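Local coordinates for protein (soluble lytic transglycosylase SLT70) (Escherichia coli, PDB 1QSA) that cleaves the glycosidic bonds between N-acetylmuramic acid and N-acetylglucosamine in peptidoglycan, forming a 1,6-anhydro bond in the muramic acid residue, at residues 197-201 and 224-228; 416-420 and 435-441; 429-433 and 447-453. Residues are numbered along the deposited sequence.

Contact 1: residues 197-201 and 224-228; sequences NPNTV and SVARQ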
ATOM      1  N   ASN A 197     -19.068  -0.339 -22.702  1.00 17.85           N
ATOM      2  CA  ASN A 197     -19.434  -1.733 -22.483  1.00 19.26           C
ATOM      3  C   ASN A 197     -18.423  -2.630 -23.192  1.00 18.68           C
ATOM      4  O   ASN A 197     -18.421  -2.737 -24.419  1.00 16.92           O
ATOM      5  CB  ASN A 197     -20.850  -1.979 -23.014  1.00 21.68           C
ATOM      6  CG  ASN A 197     -21.285  -3.414 -22.874  1.00 25.33           C
ATOM      7  OD1 ASN A 197     -20.612  -4.225 -22.234  1.00 22.50           O
ATOM      8  ND2 ASN A 197     -22.423  -3.742 -23.477  1.00 26.95           N
ATOM      9  N   PRO A 198     -17.560  -3.307 -22.410  1.00 18.64           N
ATOM     10  CA  PRO A 198     -16.535  -4.193 -22.960  1.00 18.38           C
ATOM     11  C   PRO A 198     -17.095  -5.364 -23.755  1.00 17.89           C
ATOM     12  O   PRO A 198     -16.367  -6.013 -24.494  1.00 18.15           O
ATOM     13  CB  PRO A 198     -15.776  -4.651 -21.715  1.00 18.45           C
ATOM     14  CG  PRO A 198     -16.818  -4.653 -20.658  1.00 19.06           C
ATOM     15  CD  PRO A 198     -17.598  -3.393 -20.937  1.00 19.70           C
ATOM     16  N   ASN A 199     -18.394  -5.615 -23.620  1.00 18.91           N
ATOM     17  CA  ASN A 199     -19.018  -6.703 -24.360  1.00 21.20           C
ATOM     18  C   ASN A 199     -19.148  -6.401 -25.842  1.00 21.06           C
ATOM     19  O   ASN A 199     -19.510  -7.283 -26.614  1.00 21.79           O
ATOM     20  CB  ASN A 199     -20.357  -7.106 -23.739  1.00 21.67           C
ATOM     21  CG  ASN A 199     -20.170  -7.774 -22.403  1.00 24.22           C
ATOM     22  OD1 ASN A 199     -19.648  -8.889 -22.324  1.00 25.81           O
ATOM     23  ND2 ASN A 199     -20.521  -7.069 -21.334  1.00 27.65           N
ATOM     24  N   THR A 200     -18.825  -5.169 -26.246  1.00 18.94           N
ATOM     25  CA  THR A 200     -18.847  -4.820 -27.668  1.00 19.55           C
ATOM     26  C   THR A 200     -17.485  -5.164 -28.302  1.00 19.24           C
ATOM     27  O   THR A 200     -17.246  -4.872 -29.474  1.00 18.35           O
ATOM     28  CB  THR A 200     -19.118  -3.313 -27.894  1.00 18.88           C
ATOM     29  OG1 THR A 200     -18.120  -2.534 -27.213  1.00 20.29           O
ATOM     30  CG2 THR A 200     -20.488  -2.927 -27.378  1.00 20.27           C
ATOM     31  N   VAL A 201     -16.611  -5.825 -27.546  1.00 17.52           N
ATOM     32  CA  VAL A 201     -15.272  -6.146 -28.036  1.00 18.19           C
ATOM     33  C   VAL A 201     -15.149  -6.897 -29.363  1.00 19.07           C
ATOM     34  O   VAL A 201     -14.278  -6.571 -30.167  1.00 19.03           O
ATOM     35  CB  VAL A 201     -14.386  -6.825 -26.946  1.00 18.17           C
ATOM     36  CG1 VAL A 201     -14.911  -8.219 -26.589  1.00 18.05           C
ATOM     37  CG2 VAL A 201     -12.933  -6.880 -27.415  1.00 17.95           C
ATOM     38  N   SER A 224     -12.066  -7.567 -19.247  1.00 16.81           N
ATOM     39  CA  SER A 224     -13.259  -7.118 -18.516  1.00 16.29           C
ATOM     40  C   SER A 224     -14.418  -8.090 -18.750  1.00 18.10           C
ATOM     41  O   SER A 224     -15.185  -8.399 -17.823  1.00 17.13           O
ATOM     42  CB  SER A 224     -13.661  -5.697 -18.935  1.00 16.35           C
ATOM     43  OG  SER A 224     -12.613  -4.782 -18.668  1.00 17.08           O
ATOM     44  N   VAL A 225     -14.536  -8.572 -19.989  1.00 16.90           N
ATOM     45  CA  VAL A 225     -15.582  -9.536 -20.344  1.00 18.39           C
ATOM     46  C   VAL A 225     -15.361 -10.835 -19.570  1.00 18.43           C
ATOM     47  O   VAL A 225     -16.316 -11.406 -19.050  1.00 19.42           O
ATOM     48  CB  VAL A 225     -15.584  -9.855 -21.863  1.00 20.63           C
ATOM     49  CG1 VAL A 225     -16.527 -11.033 -22.165  1.00 22.35           C
ATOM     50  CG2 VAL A 225     -16.018  -8.620 -22.658  1.00 20.95           C
ATOM     51  N   ALA A 226     -14.112 -11.296 -19.491  1.00 17.62           N
ATOM     52  CA  ALA A 226     -13.793 -12.537 -18.776  1.00 19.57           C
ATOM     53  C   ALA A 226     -14.093 -12.439 -17.291  1.00 20.82           C
ATOM     54  O   ALA A 226     -14.419 -13.441 -16.647  1.00 19.60           O
ATOM     55  CB  ALA A 226     -12.334 -12.923 -18.981  1.00 18.20           C
ATOM     56  N   ARG A 227     -13.938 -11.239 -16.741  1.00 22.77           N
ATOM     57  CA  ARG A 227     -14.202 -11.016 -15.324  1.00 25.99           C
ATOM     58  C   ARG A 227     -15.699 -11.160 -15.038  1.00 26.06           C
ATOM     59  O   ARG A 227     -16.088 -11.626 -13.970  1.00 26.46           O
ATOM     60  CB  ARG A 227     -13.700  -9.630 -14.914  1.00 30.40           C
ATOM     61  CG  ARG A 227     -13.745  -9.357 -13.422  1.00 38.60           C
ATOM     62  CD  ARG A 227     -13.112  -8.011 -13.115  1.00 46.55           C
ATOM     63  NE  ARG A 227     -13.198  -7.668 -11.699  1.00 53.41           N
ATOM     64  CZ  ARG A 227     -14.140  -6.891 -11.169  1.00 56.78           C
ATOM     65  NH1 ARG A 227     -15.089  -6.366 -11.937  1.00 58.59           N
ATOM     66  NH2 ARG A 227     -14.131  -6.636  -9.868  1.00 58.89           N
ATOM     67  N   GLN A 228     -16.526 -10.772 -16.007  1.00 25.39           N
ATOM     68  CA  GLN A 228     -17.978 -10.862 -15.894  1.00 26.99           C
ATOM     69  C   GLN A 228     -18.487 -12.281 -16.183  1.00 26.80           C
ATOM     70  O   GLN A 228     -19.352 -12.795 -15.474  1.00 27.57           O
ATOM     71  CB  GLN A 228     -18.654  -9.904 -16.891  1.00 28.36           C
ATOM     72  CG  GLN A 228     -18.395  -8.419 -16.668  1.00 33.42           C
ATOM     73  CD  GLN A 228     -19.037  -7.540 -17.743  1.00 36.43           C
ATOM     74  OE1 GLN A 228     -19.928  -7.981 -18.474  1.00 38.84           O
ATOM     75  NE2 GLN A 228     -18.579  -6.293 -17.844  1.00 38.19           N
TER
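Residues 197-201 form the tight connection between helices 185-196 and 201-207, and they pack against 224-228, the last turn of helix 212-228, in the all-helical superhelix of this protein. N197 leaves helical geometry, 198-200 make a short 3-10 segment and T200 takes the N-cap position of the next helix. The backbones come closest at N199 and V225, whose CA atoms are 6.0 Å apart. The connection is held by its own bonds: T200 N and T200 OG1 both donate to N197 O (3.1 and 2.8 Å), while N197 OD1 accepts from N199 N at 3.0 Å, an Asx turn. The T200 side chain thus bonds backward to N197 and makes no capping bond.

P198 and V225 form the apolar centre. P198 CB lies 3.6 Å from S224 CB and 4.1 Å from V225 CG2, and the same methyl of V225 reaches V201 CG1, also at 4.1 Å, and P198 O at 3.2 Å. V201 continues onto A218 and A221, earlier on helix 212-228, and both V201 and V225 touch helix 230-243, so three successive helices share this core. Toward solvent the contact turns polar. Q228 extends along the flank of its helix until NE2 is 3.7 Å from P198 CG, and its carbonyl end meets N199. N199 ND2 makes two bonds: to N197 OD1 at 3.0 Å within the turn and, almost linearly at 173°, to Q228 OE1 at 3.1 Å across the contact.

Contact 2: residues 416-420 and 435-441; sequences QAQLA and ATIAGKL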
ATOM      1  N   GLN A 416      20.991   5.524  10.502  1.00 15.78           N
ATOM      2  CA  GLN A 416      19.574   5.131  10.535  1.00 16.41           C
ATOM      3  C   GLN A 416      19.276   4.184  11.708  1.00 16.32           C
ATOM      4  O   GLN A 416      18.198   4.268  12.327  1.00 15.04           O
ATOM      5  CB  GLN A 416      19.145   4.546   9.187  1.00 15.56           C
ATOM      6  CG  GLN A 416      19.151   5.601   8.074  1.00 16.49           C
ATOM      7  CD  GLN A 416      19.068   5.006   6.680  1.00 16.57           C
ATOM      8  OE1 GLN A 416      19.696   3.991   6.396  1.00 18.07           O
ATOM      9  NE2 GLN A 416      18.317   5.655   5.791  1.00 16.11           N
ATOM     10  N   ALA A 417      20.244   3.328  12.051  1.00 15.75           N
ATOM     11  CA  ALA A 417      20.097   2.403  13.179  1.00 15.42           C
ATOM     12  C   ALA A 417      20.167   3.172  14.505  1.00 14.65           C
ATOM     13  O   ALA A 417      19.452   2.858  15.458  1.00 14.09           O
ATOM     14  CB  ALA A 417      21.182   1.301  13.119  1.00 17.15           C
ATOM     15  N   GLN A 418      21.037   4.184  14.567  1.00 15.14           N
ATOM     16  CA  GLN A 418      21.134   5.008  15.772  1.00 16.21           C
ATOM     17  C   GLN A 418      19.820   5.751  15.965  1.00 14.42           C
ATOM     18  O   GLN A 418      19.323   5.830  17.075  1.00 14.00           O
ATOM     19  CB  GLN A 418      22.254   6.036  15.659  1.00 17.61           C
ATOM     20  CG  GLN A 418      23.655   5.467  15.730  1.00 20.72           C
ATOM     21  CD  GLN A 418      24.689   6.562  15.585  1.00 22.67           C
ATOM     22  OE1 GLN A 418      24.686   7.310  14.604  1.00 24.25           O
ATOM     23  NE2 GLN A 418      25.574   6.671  16.563  1.00 25.31           N
ATOM     24  N   LEU A 419      19.282   6.314  14.879  1.00 15.21           N
ATOM     25  CA  LEU A 419      18.014   7.039  14.945  1.00 12.90           C
ATOM     26  C   LEU A 419      16.873   6.089  15.363  1.00 12.42           C
ATOM     27  O   LEU A 419      16.025   6.441  16.186  1.00 11.81           O
ATOM     28  CB  LEU A 419      17.716   7.731  13.600  1.00 13.26           C
ATOM     29  CG  LEU A 419      18.562   8.985  13.293  1.00 15.88           C
ATOM     30  CD1 LEU A 419      18.339   9.461  11.863  1.00 16.97           C
ATOM     31  CD2 LEU A 419      18.206  10.096  14.290  1.00 16.54           C
ATOM     32  N   ALA A 420      16.871   4.875  14.817  1.00 13.34           N
ATOM     33  CA  ALA A 420      15.853   3.887  15.182  1.00 11.65           C
ATOM     34  C   ALA A 420      15.928   3.606  16.693  1.00 11.63           C
ATOM     35  O   ALA A 420      14.916   3.648  17.394  1.00 11.70           O
ATOM     36  CB  ALA A 420      16.059   2.584  14.391  1.00 11.18           C
ATOM     37  N   ALA A 435      12.175   4.134  11.033  1.00 11.00           N
ATOM     38  CA  ALA A 435      13.611   4.202  10.787  1.00 11.29           C
ATOM     39  C   ALA A 435      14.140   2.841  10.326  1.00 12.08           C
ATOM     40  O   ALA A 435      15.024   2.785   9.466  1.00 13.56           O
ATOM     41  CB  ALA A 435      14.345   4.664  12.031  1.00 11.07           C
ATOM     42  N   THR A 436      13.617   1.741  10.875  1.00 12.38           N
ATOM     43  CA  THR A 436      14.103   0.434  10.421  1.00 12.36           C
ATOM     44  C   THR A 436      13.727   0.210   8.957  1.00 13.33           C
ATOM     45  O   THR A 436      14.481  -0.401   8.208  1.00 14.12           O
ATOM     46  CB  THR A 436      13.591  -0.760  11.283  1.00  9.94           C
ATOM     47  OG1 THR A 436      12.168  -0.896  11.159  1.00 12.45           O
ATOM     48  CG2 THR A 436      13.963  -0.570  12.748  1.00 10.14           C
ATOM     49  N   ILE A 437      12.583   0.750   8.542  1.00 14.11           N
ATOM     50  CA  ILE A 437      12.144   0.597   7.161  1.00 15.18           C
ATOM     51  C   ILE A 437      13.022   1.444   6.238  1.00 16.18           C
ATOM     52  O   ILE A 437      13.498   0.956   5.215  1.00 16.12           O
ATOM     53  CB  ILE A 437      10.656   0.951   6.998  1.00 14.65           C
ATOM     54  CG1 ILE A 437       9.817  -0.092   7.725  1.00 14.85           C
ATOM     55  CG2 ILE A 437      10.263   1.014   5.518  1.00 16.55           C
ATOM     56  CD1 ILE A 437       8.346   0.285   7.878  1.00 15.96           C
ATOM     57  N   ALA A 438      13.287   2.689   6.633  1.00 15.85           N
ATOM     58  CA  ALA A 438      14.138   3.575   5.836  1.00 17.65           C
ATOM     59  C   ALA A 438      15.540   3.000   5.632  1.00 18.06           C
ATOM     60  O   ALA A 438      16.104   3.102   4.542  1.00 20.21           O
ATOM     61  CB  ALA A 438      14.241   4.954   6.501  1.00 14.96           C
ATOM     62  N   GLY A 439      16.098   2.382   6.670  1.00 17.01           N
ATOM     63  CA  GLY A 439      17.436   1.832   6.551  1.00 17.26           C
ATOM     64  C   GLY A 439      17.489   0.375   6.137  1.00 17.97           C
ATOM     65  O   GLY A 439      18.582  -0.196   6.055  1.00 18.13           O
ATOM     66  N   LYS A 440      16.317  -0.225   5.902  1.00 16.53           N
ATOM     67  CA  LYS A 440      16.204  -1.640   5.524  1.00 16.02           C
ATOM     68  C   LYS A 440      16.950  -2.504   6.538  1.00 15.56           C
ATOM     69  O   LYS A 440      17.640  -3.455   6.174  1.00 16.28           O
ATOM     70  CB  LYS A 440      16.738  -1.877   4.103  1.00 18.19           C
ATOM     71  CG  LYS A 440      15.962  -1.149   3.027  1.00 21.47           C
ATOM     72  CD  LYS A 440      16.560  -1.404   1.650  1.00 26.57           C
ATOM     73  CE  LYS A 440      15.773  -0.677   0.565  1.00 30.38           C
ATOM     74  NZ  LYS A 440      14.359  -1.159   0.490  1.00 34.00           N
ATOM     75  N   LEU A 441      16.783  -2.160   7.815  1.00 13.19           N
ATOM     76  CA  LEU A 441      17.423  -2.841   8.945  1.00 14.43           C
ATOM     77  C   LEU A 441      16.534  -4.011   9.340  1.00 14.95           C
ATOM     78  O   LEU A 441      16.065  -4.102  10.479  1.00 14.04           O
ATOM     79  CB  LEU A 441      17.546  -1.849  10.119  1.00 13.00           C
ATOM     80  CG  LEU A 441      18.216  -0.501   9.796  1.00 15.10           C
ATOM     81  CD1 LEU A 441      18.083   0.455  10.996  1.00 15.68           C
ATOM     82  CD2 LEU A 441      19.672  -0.728   9.450  1.00 17.86           C
TER
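Q416 lays its side chain along the C-terminal end of helix 429-438, with OE1 3.1 Å from G439 CA and NE2 4.2 Å from A438 CB. NE2 is hydrogen-bonded to V408 O, at the end of helix 397-408. G439 suits this place, since a CB there would clash with Q416 OE1. Just beyond, K440 has positive phi in a Schellman motif, L441 N bonding T436 O at 2.9 Å and K440 N bonding I437 O at 3.1 Å. The reversal brings L441 back onto helix 413-425, its CD1 3.6 Å from A417 CA. At the other end A420 and A435 meet with CB atoms 3.6 Å apart and CA atoms only 4.9 Å apart, T436 CG2 adding a contact to A420 CB at 4.1 Å. Alanine and glycine thus permit very close approach of two consecutive helices in the L domain, a buried interface held by van der Waals packing, with Q416 NE2 bonded to V408 O of a third helix.

Contact 3: residues 429-433 and 447-453; sequences WDLSV and ERFPLAY. With SO4 (sulfate ion), chain B; SO4 (sulfate ion), chain H.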
ATOM      1  N   TRP A 429       7.484   4.561  19.361  1.00 10.42           N
ATOM      2  CA  TRP A 429       7.387   3.257  18.682  1.00  9.64           C
ATOM      3  C   TRP A 429       7.227   3.339  17.175  1.00 10.21           C
ATOM      4  O   TRP A 429       7.887   2.591  16.435  1.00 10.33           O
ATOM      5  CB  TRP A 429       6.266   2.422  19.296  1.00 10.19           C
ATOM      6  CG  TRP A 429       6.271   2.435  20.812  1.00 11.53           C
ATOM      7  CD1 TRP A 429       5.243   2.821  21.626  1.00 12.75           C
ATOM      8  CD2 TRP A 429       7.329   1.995  21.678  1.00 13.75           C
ATOM      9  NE1 TRP A 429       5.591   2.633  22.940  1.00 14.21           N
ATOM     10  CE2 TRP A 429       6.862   2.124  23.001  1.00 14.19           C
ATOM     11  CE3 TRP A 429       8.626   1.503  21.460  1.00 16.68           C
ATOM     12  CZ2 TRP A 429       7.638   1.773  24.113  1.00 17.19           C
ATOM     13  CZ3 TRP A 429       9.410   1.152  22.579  1.00 20.07           C
ATOM     14  CH2 TRP A 429       8.905   1.288  23.883  1.00 18.32           C
ATOM     15  N   ASP A 430       6.316   4.202  16.722  1.00  9.38           N
ATOM     16  CA  ASP A 430       6.141   4.363  15.281  1.00 10.86           C
ATOM     17  C   ASP A 430       7.404   4.869  14.573  1.00  9.99           C
ATOM     18  O   ASP A 430       7.756   4.394  13.488  1.00  9.20           O
ATOM     19  CB  ASP A 430       4.904   5.211  14.921  1.00 11.81           C
ATOM     20  CG  ASP A 430       4.762   6.484  15.730  1.00 12.94           C
ATOM     21  OD1 ASP A 430       5.668   6.902  16.479  1.00 13.24           O
ATOM     22  OD2 ASP A 430       3.675   7.079  15.622  1.00 13.61           O
ATOM     23  N   LEU A 431       8.108   5.816  15.190  1.00  9.60           N
ATOM     24  CA  LEU A 431       9.331   6.336  14.593  1.00  9.24           C
ATOM     25  C   LEU A 431      10.422   5.274  14.548  1.00  7.98           C
ATOM     26  O   LEU A 431      11.204   5.221  13.603  1.00  8.31           O
ATOM     27  CB  LEU A 431       9.811   7.594  15.338  1.00  9.92           C
ATOM     28  CG  LEU A 431       8.756   8.707  15.385  1.00  9.72           C
ATOM     29  CD1 LEU A 431       9.380   9.980  15.996  1.00 10.51           C
ATOM     30  CD2 LEU A 431       8.244   8.997  13.959  1.00 10.95           C
ATOM     31  N   SER A 432      10.469   4.423  15.568  1.00  8.97           N
ATOM     32  CA  SER A 432      11.447   3.341  15.607  1.00  9.52           C
ATOM     33  C   SER A 432      11.214   2.427  14.400  1.00  9.36           C
ATOM     34  O   SER A 432      12.144   2.143  13.648  1.00  9.64           O
ATOM     35  CB  SER A 432      11.308   2.548  16.916  1.00 10.32           C
ATOM     36  OG  SER A 432      12.166   1.414  16.950  1.00 11.47           O
ATOM     37  N   VAL A 433       9.963   2.019  14.180  1.00  9.92           N
ATOM     38  CA  VAL A 433       9.660   1.138  13.035  1.00 10.10           C
ATOM     39  C   VAL A 433       9.966   1.856  11.710  1.00 10.81           C
ATOM     40  O   VAL A 433      10.587   1.295  10.796  1.00 10.24           O
ATOM     41  CB  VAL A 433       8.169   0.652  13.048  1.00  9.62           C
ATOM     42  CG1 VAL A 433       7.855  -0.114  11.756  1.00 10.61           C
ATOM     43  CG2 VAL A 433       7.902  -0.268  14.257  1.00 10.02           C
ATOM     44  N   GLU A 447      14.009  -3.159  17.436  1.00 11.90           N
ATOM     45  CA  GLU A 447      13.503  -1.856  17.002  1.00 11.14           C
ATOM     46  C   GLU A 447      12.335  -1.986  16.032  1.00 12.00           C
ATOM     47  O   GLU A 447      11.473  -1.099  15.959  1.00 11.94           O
ATOM     48  CB  GLU A 447      14.623  -1.011  16.376  1.00 11.69           C
ATOM     49  CG  GLU A 447      15.742  -0.589  17.354  1.00 13.71           C
ATOM     50  CD  GLU A 447      16.709  -1.709  17.686  1.00 17.05           C
ATOM     51  OE1 GLU A 447      16.913  -2.614  16.852  1.00 16.65           O
ATOM     52  OE2 GLU A 447      17.290  -1.683  18.789  1.00 19.10           O
ATOM     53  N   ARG A 448      12.297  -3.092  15.288  1.00 11.01           N
ATOM     54  CA  ARG A 448      11.205  -3.341  14.346  1.00 11.64           C
ATOM     55  C   ARG A 448       9.932  -3.813  15.064  1.00 10.97           C
ATOM     56  O   ARG A 448       8.826  -3.639  14.548  1.00 10.42           O
ATOM     57  CB  ARG A 448      11.581  -4.446  13.340  1.00 10.35           C
ATOM     58  CG  ARG A 448      12.730  -4.101  12.365  1.00 10.99           C
ATOM     59  CD  ARG A 448      12.929  -5.225  11.320  1.00 13.43           C
ATOM     60  NE  ARG A 448      11.749  -5.372  10.482  1.00 12.24           N
ATOM     61  CZ  ARG A 448      11.333  -6.521   9.949  1.00 15.75           C
ATOM     62  NH1 ARG A 448      12.044  -7.637  10.093  1.00 14.82           N
ATOM     63  NH2 ARG A 448      10.220  -6.546   9.233  1.00 15.83           N
ATOM     64  N   PHE A 449      10.086  -4.442  16.229  1.00  8.19           N
ATOM     65  CA  PHE A 449       8.935  -4.985  16.941  1.00  9.39           C
ATOM     66  C   PHE A 449       8.938  -4.572  18.398  1.00  9.47           C
ATOM     67  O   PHE A 449       9.013  -5.411  19.299  1.00 10.82           O
ATOM     68  CB  PHE A 449       8.939  -6.515  16.775  1.00  9.74           C
ATOM     69  CG  PHE A 449       8.858  -6.945  15.338  1.00 10.35           C
ATOM     70  CD1 PHE A 449       7.648  -6.843  14.644  1.00 11.04           C
ATOM     71  CD2 PHE A 449      10.013  -7.322  14.636  1.00  9.14           C
ATOM     72  CE1 PHE A 449       7.592  -7.095  13.265  1.00 10.01           C
ATOM     73  CE2 PHE A 449       9.971  -7.575  13.263  1.00 10.75           C
ATOM     74  CZ  PHE A 449       8.758  -7.458  12.572  1.00 10.93           C
ATOM     75  N   PRO A 450       8.781  -3.261  18.650  1.00  9.86           N
ATOM     76  CA  PRO A 450       8.775  -2.752  20.021  1.00 11.62           C
ATOM     77  C   PRO A 450       7.537  -3.172  20.806  1.00 11.01           C
ATOM     78  O   PRO A 450       6.473  -3.366  20.212  1.00  9.91           O
ATOM     79  CB  PRO A 450       8.804  -1.241  19.815  1.00 12.17           C
ATOM     80  CG  PRO A 450       8.014  -1.057  18.543  1.00 11.09           C
ATOM     81  CD  PRO A 450       8.567  -2.168  17.674  1.00 10.79           C
ATOM     82  N   LEU A 451       7.674  -3.285  22.130  1.00 10.54           N
ATOM     83  CA  LEU A 451       6.559  -3.652  23.003  1.00 10.42           C
ATOM     84  C   LEU A 451       5.702  -2.419  23.273  1.00 10.73           C
ATOM     85  O   LEU A 451       5.579  -1.949  24.412  1.00 12.81           O
ATOM     86  CB  LEU A 451       7.071  -4.249  24.319  1.00 12.82           C
ATOM     87  CG  LEU A 451       7.862  -5.546  24.150  1.00 15.96           C
ATOM     88  CD1 LEU A 451       8.337  -6.040  25.516  1.00 16.50           C
ATOM     89  CD2 LEU A 451       7.014  -6.608  23.458  1.00 15.28           C
ATOM     90  N   ALA A 452       5.071  -1.937  22.212  1.00 10.48           N
ATOM     91  CA  ALA A 452       4.242  -0.737  22.263  1.00 10.65           C
ATOM     92  C   ALA A 452       2.913  -0.891  23.006  1.00 12.08           C
ATOM     93  O   ALA A 452       2.228  -1.914  22.870  1.00 12.09           O
ATOM     94  CB  ALA A 452       3.993  -0.259  20.855  1.00  9.77           C
ATOM     95  N   TYR A 453       2.578   0.107  23.828  1.00 11.12           N
ATOM     96  CA  TYR A 453       1.339   0.141  24.600  1.00 11.75           C
ATOM     97  C   TYR A 453       1.176  -1.167  25.378  1.00 11.65           C
ATOM     98  O   TYR A 453       0.075  -1.690  25.508  1.00 11.44           O
ATOM     99  CB  TYR A 453       0.142   0.359  23.643  1.00 11.72           C
ATOM    100  CG  TYR A 453       0.297   1.580  22.767  1.00 12.04           C
ATOM    101  CD1 TYR A 453      -0.032   2.848  23.258  1.00 12.97           C
ATOM    102  CD2 TYR A 453       0.803   1.476  21.468  1.00 12.25           C
ATOM    103  CE1 TYR A 453       0.143   3.988  22.478  1.00 14.14           C
ATOM    104  CE2 TYR A 453       0.984   2.609  20.678  1.00 14.32           C
ATOM    105  CZ  TYR A 453       0.649   3.864  21.200  1.00 14.55           C
ATOM    106  OH  TYR A 453       0.825   4.997  20.446  1.00 17.16           O
TER
HETATM  107  S   SO4 B 701       9.968 -10.436   8.479  1.00 30.99           S
HETATM  108  O1  SO4 B 701       9.020 -11.449   8.985  1.00 31.23           O
HETATM  109  O2  SO4 B 701      11.039 -10.228   9.473  1.00 29.06           O
HETATM  110  O3  SO4 B 701      10.547 -10.938   7.222  1.00 34.92           O
HETATM  111  O4  SO4 B 701       9.277  -9.162   8.210  1.00 31.20           O
HETATM  112  S   SO4 H 707       7.803  -3.983   7.883  1.00 61.16           S
HETATM  113  O1  SO4 H 707       7.776  -5.370   8.385  1.00 61.59           O
HETATM  114  O2  SO4 H 707       7.366  -3.958   6.475  1.00 61.52           O
HETATM  115  O3  SO4 H 707       6.894  -3.155   8.693  1.00 61.29           O
HETATM  116  O4  SO4 H 707       9.173  -3.457   7.986  1.00 61.24           O
HETATM  117  O   HOH W   1       3.711   2.764  25.004  1.00 28.97           O
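The indole of W429 at the start of helix 429-438 packs against the loop P450 to Y453. A452 CB sits over one face in a CH-pi contact, 3.7 Å from the centroid of the five-membered ring, while P450 CB comes within 3.2 Å of W429 CE3. The edge of the indole points at the face of Y453 in a T-shaped pair, centroids 5.8 Å apart and planes at 63°. A water joins the two segments beside it, accepting from W429 NE1 at 2.8 Å and from Y453 N at 3.1 Å. The inverse gamma turn centred on L451 bends the chain between P450 and A452.

One helical turn on, S432 OG donates to E447 O at 2.8 Å, tying the helix to the short helix 445-448, whose E447 carboxylate forms a salt bridge with R421. V433 CG2 packs on R448 O at 3.5 Å and on P450 CD at 4.0 Å. The CA-to-CB bond of R448 points away from 429-433; its guanidinium binds W442 O through NH1 and also two sulfates, NH1 and NH2 bonding O2 and O4 of the chain B ion at 2.8 and 3.0 Å, and NH2 bonding O1 of the chain H ion at 2.8 Å. These ions probably come from the crystallisation liquor.

The side chain of Y453 lies about 11 Å from that of E478, the predicted catalytic residue. With W481 and P483 touching this loop, the arrangement is consistent with an interface between the superhelical L domain and the lysozyme-like SLT domain.

In the fold
From the N terminus, contact 1 folds the connection after helix 185-196 back onto the end of helix 212-228, closing a loop of 22 residues in the superhelix. Some 190 residues later, contact 2 pairs the consecutive helices 413-425 and 429-438 and closes a loop of 14 residues. Contact 3, closing one of 13, opens before contact 2 is complete, so the two cross along the chain; they share helix 429-438, touch, for instance through T436 and R448, and have centres about 12 Å apart. Contact 3 ties helix 429-438 to the run 447-453, which meets R476 and W481. Contact 1 stands across the chain's centre, about 47 Å from both between centres, without touching either.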